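PDB 6RX9: tetracycline repressor protein class G from Acinetobacter baumannii, which represses the tetracycline resistance gene by binding its operator DNA through a helix-turn-helix region, and loses affinity for that DNA when tetracycline binds. Local coordinates for residues Arg49-Leu52 / Asp53-Glu57; Ser170-His173 / Asp174-His177; Phe190-Asp193 / Ser194-Gly198. One frame throughout, in Å; residues are numbered along the deposited sequence.

Interaction 1 (Arg49-Leu52 / Asp53-Glu57); sequences RALL and DALAE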
loop_
_atom_site.group_PDB
_atom_site.type_symbol
_atom_site.label_atom_id
_atom_site.label_comp_id
_atom_site.label_asym_id
_atom_site.label_seq_id
_atom_site.Cartn_x
_atom_site.Cartn_y
_atom_site.Cartn_z
ATOM N N ARG A 49 9.322 -17.461 -5.694
ATOM C CA ARG A 49 9.670 -16.363 -4.750
ATOM C C ARG A 49 10.901 -15.615 -5.279
ATOM O O ARG A 49 10.861 -14.370 -5.330
ATOM C CB ARG A 49 9.917 -16.925 -3.345
ATOM C CG ARG A 49 10.213 -15.877 -2.280
ATOM C CD ARG A 49 9.114 -14.838 -2.146
ATOM N NE ARG A 49 9.370 -13.636 -2.933
ATOM C CZ ARG A 49 8.474 -12.686 -3.201
ATOM N NH1 ARG A 49 8.829 -11.638 -3.925
ATOM N NH2 ARG A 49 7.229 -12.787 -2.763
ATOM N N ALA A 50 11.947 -16.346 -5.673
ATOM C CA ALA A 50 13.211 -15.782 -6.203
ATOM C C ALA A 50 12.924 -14.997 -7.489
ATOM O O ALA A 50 13.467 -13.886 -7.632
ATOM C CB ALA A 50 14.218 -16.884 -6.429
ATOM N N LEU A 51 12.083 -15.540 -8.377
ATOM C CA LEU A 51 11.673 -14.886 -9.652
ATOM C C LEU A 51 10.947 -13.567 -9.346
ATOM O O LEU A 51 11.292 -12.542 -9.979
ATOM C CB LEU A 51 10.778 -15.838 -10.452
ATOM C CG LEU A 51 10.204 -15.271 -11.749
ATOM C CD1 LEU A 51 11.312 -14.811 -12.681
ATOM C CD2 LEU A 51 9.312 -16.290 -12.441
ATOM N N LEU A 52 9.980 -13.589 -8.423
ATOM C CA LEU A 52 9.186 -12.388 -8.034
ATOM C C LEU A 52 10.125 -11.301 -7.490
ATOM O O LEU A 52 9.915 -10.125 -7.843
ATOM C CB LEU A 52 8.121 -12.769 -6.999
ATOM C CG LEU A 52 6.960 -13.619 -7.515
ATOM C CD1 LEU A 52 5.931 -13.847 -6.421
ATOM C CD2 LEU A 52 6.307 -12.989 -8.736
ATOM N N ASP A 53 11.111 -11.676 -6.666
ATOM C CA ASP A 53 12.143 -10.750 -6.117
ATOM C C ASP A 53 12.852 -10.024 -7.268
ATOM O O ASP A 53 13.018 -8.786 -7.175
ATOM C CB ASP A 53 13.167 -11.482 -5.244
ATOM C CG ASP A 53 12.628 -11.994 -3.917
ATOM O OD1 ASP A 53 11.522 -11.574 -3.523
ATOM O OD2 ASP A 53 13.321 -12.818 -3.289
ATOM N N ALA A 54 13.255 -10.759 -8.311
ATOM C CA ALA A 54 13.982 -10.225 -9.489
ATOM C C ALA A 54 13.062 -9.317 -10.315
ATOM O O ALA A 54 13.545 -8.272 -10.796
ATOM C CB ALA A 54 14.533 -11.354 -10.323
ATOM N N LEU A 55 11.790 -9.695 -10.475
ATOM C CA LEU A 55 10.775 -8.892 -11.210
ATOM C C LEU A 55 10.567 -7.556 -10.486
ATOM O O LEU A 55 10.538 -6.517 -11.175
ATOM C CB LEU A 55 9.460 -9.675 -11.314
ATOM C CG LEU A 55 9.468 -10.848 -12.295
ATOM C CD1 LEU A 55 8.212 -11.691 -12.143
ATOM C CD2 LEU A 55 9.612 -10.364 -13.730
ATOM N N ALA A 56 10.445 -7.588 -9.155
ATOM C CA ALA A 56 10.218 -6.400 -8.297
ATOM C C ALA A 56 11.388 -5.416 -8.440
ATOM O O ALA A 56 11.128 -4.200 -8.546
ATOM C CB ALA A 56 10.023 -6.823 -6.861
ATOM N N GLU A 57 12.628 -5.913 -8.452
ATOM C CA GLU A 57 13.846 -5.062 -8.538
ATOM C C GLU A 57 13.908 -4.403 -9.923
ATOM O O GLU A 57 14.202 -3.191 -9.983
ATOM C CB GLU A 57 15.109 -5.869 -8.233
ATOM C CG GLU A 57 16.342 -4.996 -8.054
ATOM C CD GLU A 57 17.623 -5.720 -7.672
ATOM O OE1 GLU A 57 17.537 -6.755 -6.983
ATOM O OE2 GLU A 57 18.709 -5.239 -8.060
#
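Asp53 lies one helical turn beyond Arg49 and is tied to it twice, by backbone and by side chain. Its N donates to Arg49 O at 3.0 Å, while its carboxylate forms an i to i+4 salt bridge with the guanidinium, NH1 standing 2.7 Å from OD1. The arginine bends at chi2 (57°) and again at chi3 to get there, and its NE adds a weak bond of 3.0 Å to the same OD1. OD1 thus takes two N-H groups in a bifurcated contact; NH1 meets it on the anti side, 33° out of the carboxylate plane, and the two flat groups are 28° from parallel. Leu52 CD1 sits off-centre over one guanidinium face. All this belongs to helix 48-59, which follows the helix-turn-helix motif and, as in TetR repressors generally, links the DNA-binding region to the ligand-binding core. On another side of the helix, Leu55 CD1 touches two leucines of the preceding turn, 4.1 Å from Leu51 CG and 4.1 Å from Leu52 CD2. Leu55 reaches Ala13 and Leu14 of helix 6-20, where Leu51 meets Ile10, so this apolar side faces the DNA-binding domain. Leu52 O accepts from Ala56 N at 2.9 Å, and the Ala56 side chain lies about 5 Å from that of His100, a probable magnesium ligand; Arg49, Asp53 and Ala56 all touch Thr103.

Interaction 2 (Ser170-His173 / Asp174-His177); sequences SFLH and DLFH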
loop_
_atom_site.group_PDB
_atom_site.type_symbol
_atom_site.label_atom_id
_atom_site.label_comp_id
_atom_site.label_asym_id
_atom_site.label_seq_id
_atom_site.Cartn_x
_atom_site.Cartn_y
_atom_site.Cartn_z
ATOM N N SER A 170 -29.967 9.871 -4.762
ATOM C CA SER A 170 -29.881 10.944 -5.789
ATOM C C SER A 170 -28.692 11.872 -5.501
ATOM O O SER A 170 -28.145 12.432 -6.469
ATOM C CB SER A 170 -31.167 11.720 -5.870
ATOM O OG SER A 170 -31.518 12.245 -4.600
ATOM N N PHE A 171 -28.312 12.036 -4.227
ATOM C CA PHE A 171 -27.193 12.913 -3.787
ATOM C C PHE A 171 -25.865 12.401 -4.354
ATOM O O PHE A 171 -25.053 13.236 -4.802
ATOM C CB PHE A 171 -27.110 12.996 -2.259
ATOM C CG PHE A 171 -26.065 13.958 -1.748
ATOM C CD1 PHE A 171 -26.345 15.311 -1.626
ATOM C CD2 PHE A 171 -24.798 13.514 -1.402
ATOM C CE1 PHE A 171 -25.382 16.196 -1.165
ATOM C CE2 PHE A 171 -23.835 14.401 -0.942
ATOM C CZ PHE A 171 -24.131 15.740 -0.820
ATOM N N LEU A 172 -25.649 11.080 -4.332
ATOM C CA LEU A 172 -24.333 10.451 -4.634
ATOM C C LEU A 172 -24.283 9.886 -6.061
ATOM O O LEU A 172 -23.156 9.718 -6.565
ATOM C CB LEU A 172 -24.046 9.346 -3.609
ATOM C CG LEU A 172 -23.432 9.795 -2.281
ATOM C CD1 LEU A 172 -22.877 8.603 -1.517
ATOM C CD2 LEU A 172 -22.338 10.835 -2.488
ATOM N N HIS A 173 -25.432 9.604 -6.689
ATOM C CA HIS A 173 -25.511 8.829 -7.959
ATOM C C HIS A 173 -24.603 9.447 -9.032
ATOM O O HIS A 173 -23.661 8.760 -9.459
ATOM C CB HIS A 173 -26.955 8.703 -8.462
ATOM C CG HIS A 173 -27.068 7.841 -9.675
ATOM N ND1 HIS A 173 -26.622 6.532 -9.690
ATOM C CD2 HIS A 173 -27.557 8.088 -10.909
ATOM C CE1 HIS A 173 -26.834 6.011 -10.882
ATOM N NE2 HIS A 173 -27.411 6.944 -11.647
ATOM N N ASP A 174 -24.886 10.684 -9.453
ATOM C CA ASP A 174 -24.210 11.348 -10.603
ATOM C C ASP A 174 -22.761 11.694 -10.233
ATOM O O ASP A 174 -21.879 11.501 -11.097
ATOM C CB ASP A 174 -24.998 12.570 -11.082
ATOM C CG ASP A 174 -26.259 12.223 -11.857
ATOM O OD1 ASP A 174 -26.522 11.017 -12.051
ATOM O OD2 ASP A 174 -26.971 13.160 -12.263
ATOM N N LEU A 175 -22.521 12.171 -9.006
ATOM C CA LEU A 175 -21.156 12.440 -8.470
ATOM C C LEU A 175 -20.267 11.215 -8.718
ATOM O O LEU A 175 -19.186 11.378 -9.320
ATOM C CB LEU A 175 -21.240 12.762 -6.974
ATOM C CG LEU A 175 -19.901 12.852 -6.237
ATOM C CD1 LEU A 175 -19.000 13.906 -6.863
ATOM C CD2 LEU A 175 -20.107 13.141 -4.759
ATOM N N PHE A 176 -20.720 10.037 -8.277
ATOM C CA PHE A 176 -19.975 8.750 -8.343
ATOM C C PHE A 176 -19.771 8.324 -9.804
ATOM O O PHE A 176 -18.700 7.765 -10.109
ATOM C CB PHE A 176 -20.691 7.673 -7.520
ATOM C CG PHE A 176 -20.290 7.615 -6.067
ATOM C CD1 PHE A 176 -19.877 8.753 -5.386
ATOM C CD2 PHE A 176 -20.336 6.416 -5.371
ATOM C CE1 PHE A 176 -19.506 8.689 -4.051
ATOM C CE2 PHE A 176 -19.970 6.355 -4.035
ATOM C CZ PHE A 176 -19.556 7.490 -3.377
ATOM N N HIS A 177 -20.755 8.580 -10.674
ATOM C CA HIS A 177 -20.700 8.264 -12.128
ATOM C C HIS A 177 -19.565 9.062 -12.784
ATOM O O HIS A 177 -18.792 8.461 -13.555
ATOM C CB HIS A 177 -22.054 8.536 -12.806
ATOM C CG HIS A 177 -22.282 7.730 -14.041
ATOM N ND1 HIS A 177 -21.370 7.689 -15.080
ATOM C CD2 HIS A 177 -23.312 6.939 -14.411
ATOM C CE1 HIS A 177 -21.827 6.902 -16.033
ATOM N NE2 HIS A 177 -23.019 6.430 -15.648
HETATM O O HOH W 1 -27.311 12.281 -8.865
HETATM O O HOH W 2 -24.612 13.417 -7.571
#
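Water 2 bridges Phe171 and Leu175, giving a hydrogen to Phe171 O and accepting one from Leu175 N, both at 2.8 Å. The carbonyl and amide it joins are 5.0 Å apart (Phe171 O to Leu175 N), too far for the direct i to i+4 bond of an alpha helix, so the solvent molecule is inserted into the turn. Water 1 does the same one residue earlier, between Ser170 O and Asp174 N. Direct bonding takes over at Leu172, whose O receives Phe176 N at 3.0 Å and 162°, and continues with His177 N on His173 O. The turn from Ser170 to Leu175 is thus hydrated.

The apolar side is built on Leu172. Its CD2 touches Leu175 CD2 at 3.9 Å and Phe176 CE1 at 3.9 Å, while CD1 meets Phe176 CZ; the leucine runs alongside both neighbours and points the same way. This apolar patch continues into the second subunit, where Leu172 and Phe176 pack on Ile117 of that chain, Leu175 on its Pro127, and the Phe171 ring makes a cation-pi contact with its Arg118. On the exposed side, His173 holds CG anti to its own backbone N (chi1 -176°), which brings CD2 to 3.3 Å from Asp174 OD1. Ring and carboxylate planes are 43° apart, and the nearest ring nitrogen, NE2, remains 4.2 Å from OD1.

The chemistry divides the helix: carbon-to-carbon packing faces the partner subunit, whereas two backbone amides reach their carbonyls through a water and not directly. The Asp174 carboxylate, close but unbonded to the imidazole, would at most modestly favour a protonated His173.

Interaction 3 (Phe190-Asp193 / Ser194-Gly198); sequences FGLD and SLIAG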
loop_
_atom_site.group_PDB
_atom_site.type_symbol
_atom_site.label_atom_id
_atom_site.label_comp_id
_atom_site.label_asym_id
_atom_site.label_seq_id
_atom_site.Cartn_x
_atom_site.Cartn_y
_atom_site.Cartn_z
ATOM N N PHE A 190 -4.268 14.722 -6.710
ATOM C CA PHE A 190 -4.854 15.491 -5.579
ATOM C C PHE A 190 -4.189 15.069 -4.262
ATOM O O PHE A 190 -3.779 15.958 -3.500
ATOM C CB PHE A 190 -6.374 15.350 -5.497
ATOM C CG PHE A 190 -6.942 16.015 -4.272
ATOM C CD1 PHE A 190 -7.100 17.392 -4.225
ATOM C CD2 PHE A 190 -7.261 15.274 -3.145
ATOM C CE1 PHE A 190 -7.599 18.006 -3.086
ATOM C CE2 PHE A 190 -7.759 15.891 -2.008
ATOM C CZ PHE A 190 -7.929 17.256 -1.982
ATOM N N GLY A 191 -4.085 13.762 -3.996
ATOM C CA GLY A 191 -3.415 13.235 -2.790
ATOM C C GLY A 191 -1.942 13.617 -2.746
ATOM O O GLY A 191 -1.452 13.976 -1.654
ATOM N N LEU A 192 -1.249 13.526 -3.885
ATOM C CA LEU A 192 0.205 13.826 -4.000
ATOM C C LEU A 192 0.445 15.313 -3.708
ATOM O O LEU A 192 1.322 15.615 -2.879
ATOM C CB LEU A 192 0.692 13.449 -5.403
ATOM C CG LEU A 192 2.173 13.704 -5.686
ATOM C CD1 LEU A 192 3.054 13.114 -4.596
ATOM C CD2 LEU A 192 2.556 13.144 -7.044
ATOM N N ASP A 193 -0.322 16.194 -4.356
ATOM C CA ASP A 193 -0.230 17.673 -4.200
ATOM C C ASP A 193 -0.524 18.055 -2.744
ATOM O O ASP A 193 0.164 18.952 -2.222
ATOM C CB ASP A 193 -1.163 18.388 -5.181
ATOM C CG ASP A 193 -0.731 18.291 -6.634
ATOM O OD1 ASP A 193 0.440 17.925 -6.881
ATOM O OD2 ASP A 193 -1.566 18.585 -7.511
ATOM N N SER A 194 -1.502 17.398 -2.110
ATOM C CA SER A 194 -1.875 17.613 -0.688
ATOM C C SER A 194 -0.708 17.218 0.223
ATOM O O SER A 194 -0.366 17.999 1.125
ATOM C CB SER A 194 -3.134 16.865 -0.332
ATOM O OG SER A 194 -4.231 17.350 -1.095
ATOM N N LEU A 195 -0.107 16.051 -0.009
ATOM C CA LEU A 195 1.039 15.552 0.793
ATOM C C LEU A 195 2.188 16.571 0.723
ATOM O O LEU A 195 2.708 16.958 1.788
ATOM C CB LEU A 195 1.457 14.181 0.250
ATOM C CG LEU A 195 2.341 13.331 1.161
ATOM C CD1 LEU A 195 1.752 13.208 2.559
ATOM C CD2 LEU A 195 2.560 11.950 0.554
ATOM N N ILE A 196 2.549 17.015 -0.484
ATOM C CA ILE A 196 3.706 17.934 -0.717
ATOM C C ILE A 196 3.391 19.314 -0.115
ATOM O O ILE A 196 4.286 19.877 0.542
ATOM C CB ILE A 196 4.070 17.994 -2.215
ATOM C CG1 ILE A 196 4.615 16.645 -2.699
ATOM C CG2 ILE A 196 5.044 19.128 -2.498
ATOM C CD1 ILE A 196 4.655 16.495 -4.200
ATOM N N ALA A 197 2.173 19.832 -0.314
ATOM C CA ALA A 197 1.707 21.119 0.261
ATOM C C ALA A 197 1.832 21.075 1.791
ATOM O O ALA A 197 2.238 22.094 2.381
ATOM C CB ALA A 197 0.287 21.405 -0.165
ATOM N N GLY A 198 1.493 19.936 2.403
ATOM C CA GLY A 198 1.585 19.705 3.858
ATOM C C GLY A 198 3.018 19.729 4.366
ATOM O O GLY A 198 3.232 20.239 5.481
#
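Two first torsions set Phe190 against Ser194: the phenylalanine carries CG opposite its backbone nitrogen (chi1 174°), and the serine keeps OG next to its own N (chi1 -63°), reaching back over the preceding turn. OG consequently stands 3.8 Å above the centre of the Phe190 ring, nearly equidistant from its far atoms, with CZ at 3.8 Å. The hydroxyl hydrogen goes elsewhere, to Phe190 O at 2.8 Å, so the ring is met by the oxygen and not by an O-H directed at its face. Phe190 O also accepts Ser194 N at 3.0 Å. The two donors of this one residue approach the carbonyl from opposite faces of its plane, OG tilted 33° from it; the OG bond gives the hydroxyl of this buried residue an acceptor, while the N bond keeps the helical pattern.

On nearly the opposite side of the helix, Leu192 and Ile196 lie side by side and point the same way, CD1 against CD1 at 3.8 Å. They pack on helix 75-91, Leu192 at Ala83 and Ile196 at Trp75, and both touch Lys80. Outside the two segments, that lysine's NZ forms a salt bridge with Asp193 OD1, beside these aliphatic chains. Regular i to i+4 backbone bonds continue along the helix, among them Ile196 N to Leu192 O at 3.0 Å and Ala197 N to Asp193 O at 2.9 Å.

Leu195 turns to Val137 and Tyr140 of helix 127-155 and also meets Gly191 of the second subunit, while Ser194 packs on Phe199 of that chain. Helices 127-155 and 185-202 with their counterparts in the partner are consistent with the four-helix bundle through which TetR repressors dimerise.

How the interactions relate
The three contacts follow one another along the chain without touching. Interaction 1 belongs to the helix joining the DNA-binding region to the core; its centre is 31 Å from that of interaction 3 and 42 Å from that of interaction 2, which both lie on the opposite side of the chain's centre. Interactions 2 and 3 occupy successive helices, 170-182 and 185-202, with nearest atoms about 12 Å apart, and both meet the second subunit. Two of the contacts come near probable effector-site residues: Ala56 of interaction 1 is about 5 Å from His100, side chain to side chain, and Leu192 of interaction 3 about 8 Å from Asn82. Interaction 2 lies away from those residues.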